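PDB 4HXF: peptidase S9 prolyl oligopeptidase catalytic domain-containing protein from Pyrococcus horikoshii, which probably cleaves peptides as a serine protease of the acylaminoacyl peptidase type, working as a self-compartmentalizing hexamer. Local coordinates for residues D7-T12 against A34-N39. Sequence-based numbering, arbitrary orientation.
Sequences DEKTFT and ANLESN
Thr12 and Ala34 mark the closest backbone approach, their CA atoms 5.2 Å apart, where the 3-10 segment that begins at Thr10 meets the end of strand 26-35. Two waters join the main chains here: one accepts from Ala34 N and donates weakly to Thr12 O, while the second lies 2.9 Å from Thr12 O and 2.7 Å from Ala34 O, within donating distance of both. Thr12 CB lies 3.5 Å from Ala34 O, on the outward side of the oxygen. Its CG2, anti to the carbonyl carbon, reaches Leu36 CB at 4.3 Å and also lies over one face of the Phe11 ring, offset toward the rim. Phe11, with CG between its backbone N and carbonyl carbon (chi1 74°), brings CE2 obliquely to within 4.2 Å of Ala34 CB; beyond the two segments the ring meets Tyr593, consistent with an N-terminal segment laid against the first four-stranded sheet beside hydrolase helix 586-605. Further out, the extended Lys9 chain crosses Leu36 at about a right angle, and CG, CD and CE all lie close to CD2, nearest at CD (3.9 Å). Each segment is also braced internally: Asp7 OD1 accepts from Lys9 N in an Asx turn, and Asn35 OD1 takes Ser38 N (171° at the hydrogen), while Asn35 ND2 hydrogen-bonds Glu42 OE2, a residue seen to bind magnesium in this protein, although not in this chain. Side chains thus meet mostly through carbon contacts, with Thr12 CB also against a carbonyl oxygen, whereas water serves Thr12 O, Ala34 N and probably Ala34 O.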
ATOM      1  N   ASP A   7       8.500  23.219 -31.483  1.00 18.10           N
ATOM      2  CA  ASP A   7       9.631  22.596 -30.808  1.00 17.89           C
ATOM      3  C   ASP A   7       9.217  21.127 -30.610  1.00 15.64           C
ATOM      4  O   ASP A   7       8.249  20.610 -31.303  1.00 15.01           O
ATOM      5  CB  ASP A   7       9.980  23.364 -29.545  1.00 18.21           C
ATOM      6  CG  ASP A   7       8.917  23.294 -28.468  1.00 23.51           C
ATOM      7  OD1 ASP A   7       7.926  22.511 -28.528  1.00 18.56           O
ATOM      8  OD2 ASP A   7       9.025  24.042 -27.513  1.00 24.21           O
ATOM      9  N   GLU A   8       9.944  20.431 -29.745  1.00 15.93           N
ATOM     10  CA  GLU A   8       9.772  19.019 -29.553  1.00 16.62           C
ATOM     11  C   GLU A   8       8.486  18.655 -28.785  1.00 14.45           C
ATOM     12  O   GLU A   8       8.158  17.509 -28.782  1.00 15.46           O
ATOM     13  CB  GLU A   8      10.971  18.439 -28.795  1.00 17.87           C
ATOM     14  CG  GLU A   8      11.088  18.821 -27.328  1.00 17.20           C
ATOM     15  CD  GLU A   8      11.761  20.171 -27.057  1.00 21.80           C
ATOM     16  OE1 GLU A   8      12.006  20.498 -25.840  1.00 24.69           O
ATOM     17  OE2 GLU A   8      12.046  20.977 -28.009  1.00 17.82           O
ATOM     18  N   LYS A   9       7.753  19.654 -28.283  1.00 15.15           N
ATOM     19  CA  LYS A   9       6.523  19.423 -27.490  1.00 16.03           C
ATOM     20  C   LYS A   9       5.286  19.846 -28.236  1.00 15.94           C
ATOM     21  O   LYS A   9       4.214  19.609 -27.756  1.00 15.67           O
ATOM     22  CB  LYS A   9       6.580  20.211 -26.168  1.00 18.13           C
ATOM     23  CG  LYS A   9       7.763  19.872 -25.306  1.00 24.71           C
ATOM     24  CD  LYS A   9       7.662  20.589 -23.983  1.00 25.04           C
ATOM     25  CE  LYS A   9       8.791  20.029 -23.137  1.00 31.84           C
ATOM     26  NZ  LYS A   9       9.137  20.965 -22.003  1.00 37.16           N
ATOM     27  N   THR A  10       5.430  20.527 -29.357  1.00 16.05           N
ATOM     28  CA  THR A  10       4.228  21.093 -29.991  1.00 15.52           C
ATOM     29  C   THR A  10       3.131  20.024 -30.341  1.00 15.53           C
ATOM     30  O   THR A  10       1.928  20.351 -30.266  1.00 15.60           O
ATOM     31  CB  THR A  10       4.547  21.883 -31.266  1.00 17.11           C
ATOM     32  OG1 THR A  10       5.701  22.680 -31.008  1.00 15.68           O
ATOM     33  CG2 THR A  10       3.388  22.732 -31.716  1.00 18.70           C
ATOM     34  N   PHE A  11       3.573  18.801 -30.595  1.00 14.13           N
ATOM     35  CA  PHE A  11       2.648  17.707 -31.040  1.00 14.16           C
ATOM     36  C   PHE A  11       1.648  17.439 -29.905  1.00 14.73           C
ATOM     37  O   PHE A  11       0.548  16.959 -30.159  1.00 16.43           O
ATOM     38  CB  PHE A  11       3.393  16.458 -31.415  1.00 14.54           C
ATOM     39  CG  PHE A  11       3.913  15.721 -30.274  1.00 15.98           C
ATOM     40  CD1 PHE A  11       5.153  16.063 -29.714  1.00 15.86           C
ATOM     41  CD2 PHE A  11       3.228  14.608 -29.771  1.00 17.22           C
ATOM     42  CE1 PHE A  11       5.650  15.397 -28.612  1.00 16.22           C
ATOM     43  CE2 PHE A  11       3.747  13.914 -28.669  1.00 17.36           C
ATOM     44  CZ  PHE A  11       4.971  14.278 -28.104  1.00 17.05           C
ATOM     45  N   THR A  12       1.977  17.817 -28.692  1.00 14.88           N
ATOM     46  CA  THR A  12       1.078  17.582 -27.580  1.00 16.33           C
ATOM     47  C   THR A  12      -0.082  18.530 -27.529  1.00 16.09           C
ATOM     48  O   THR A  12      -0.965  18.325 -26.761  1.00 18.12           O
ATOM     49  CB  THR A  12       1.786  17.567 -26.218  1.00 17.09           C
ATOM     50  OG1 THR A  12       2.217  18.867 -25.827  1.00 18.73           O
ATOM     51  CG2 THR A  12       2.975  16.501 -26.199  1.00 18.20           C
ATOM     52  N   ALA A  34      -2.268  13.712 -26.228  1.00 13.74           N
ATOM     53  CA  ALA A  34      -1.010  13.264 -25.638  1.00 13.95           C
ATOM     54  C   ALA A  34      -0.739  14.134 -24.432  1.00 15.33           C
ATOM     55  O   ALA A  34      -0.417  15.359 -24.566  1.00 17.17           O
ATOM     56  CB  ALA A  34       0.079  13.422 -26.704  1.00 13.52           C
ATOM     57  N   ASN A  35      -0.799  13.511 -23.235  1.00 15.92           N
ATOM     58  CA  ASN A  35      -0.576  14.233 -21.983  1.00 17.40           C
ATOM     59  C   ASN A  35       0.871  14.020 -21.547  1.00 17.83           C
ATOM     60  O   ASN A  35       1.260  12.903 -21.168  1.00 18.62           O
ATOM     61  CB  ASN A  35      -1.533  13.780 -20.952  1.00 18.12           C
ATOM     62  CG  ASN A  35      -1.359  14.502 -19.619  1.00 21.15           C
ATOM     63  OD1 ASN A  35      -0.268  14.953 -19.262  1.00 22.16           O
ATOM     64  ND2 ASN A  35      -2.489  14.667 -18.897  1.00 22.04           N
ATOM     65  N   LEU A  36       1.679  15.010 -21.736  1.00 18.63           N
ATOM     66  CA  LEU A  36       3.132  14.866 -21.455  1.00 20.05           C
ATOM     67  C   LEU A  36       3.451  14.694 -20.002  1.00 24.09           C
ATOM     68  O   LEU A  36       4.301  13.867 -19.627  1.00 22.19           O
ATOM     69  CB  LEU A  36       3.851  16.094 -22.011  1.00 23.27           C
ATOM     70  CG  LEU A  36       5.366  16.065 -22.101  1.00 25.89           C
ATOM     71  CD1 LEU A  36       5.948  14.817 -22.841  1.00 28.00           C
ATOM     72  CD2 LEU A  36       5.759  17.391 -22.811  1.00 26.62           C
ATOM     73  N   GLU A  37       2.668  15.364 -19.149  1.00 21.97           N
ATOM     74  CA  GLU A  37       2.886  15.308 -17.697  1.00 25.21           C
ATOM     75  C   GLU A  37       2.606  13.935 -17.138  1.00 24.97           C
ATOM     76  O   GLU A  37       3.403  13.439 -16.359  1.00 28.38           O
ATOM     77  CB  GLU A  37       2.063  16.389 -16.954  1.00 29.65           C
ATOM     78  CG  GLU A  37       2.495  17.806 -17.282  1.00 37.56           C
ATOM     79  CD  GLU A  37       2.177  18.247 -18.705  1.00 45.52           C
ATOM     80  OE1 GLU A  37       1.096  17.865 -19.306  1.00 37.30           O
ATOM     81  OE2 GLU A  37       3.058  19.000 -19.216  1.00 44.34           O
ATOM     82  N   SER A  38       1.466  13.313 -17.475  1.00 21.83           N
ATOM     83  CA  SER A  38       1.151  11.985 -17.031  1.00 20.48           C
ATOM     84  C   SER A  38       1.824  10.898 -17.829  1.00 20.58           C
ATOM     85  O   SER A  38       1.816   9.714 -17.474  1.00 21.52           O
ATOM     86  CB  SER A  38      -0.366  11.812 -17.061  1.00 22.29           C
ATOM     87  OG  SER A  38      -0.833  11.774 -18.430  1.00 23.20           O
ATOM     88  N   ASN A  39       2.337  11.295 -19.012  1.00 19.17           N
ATOM     89  CA  ASN A  39       2.910  10.407 -20.006  1.00 18.50           C
ATOM     90  C   ASN A  39       1.982   9.345 -20.531  1.00 20.73           C
ATOM     91  O   ASN A  39       2.301   8.162 -20.724  1.00 19.89           O
ATOM     92  CB  ASN A  39       4.285   9.847 -19.539  1.00 18.87           C
ATOM     93  CG  ASN A  39       5.081   9.292 -20.720  1.00 18.72           C
ATOM     94  OD1 ASN A  39       4.927   9.751 -21.835  1.00 19.32           O
ATOM     95  ND2 ASN A  39       5.887   8.216 -20.486  1.00 22.97           N
TER
HETATM   96  O   HOH W   1      -2.217  16.058 -27.835  1.00 16.77           O
HETATM   97  O   HOH W   2      -1.834  17.610 -24.116  1.00 21.74           O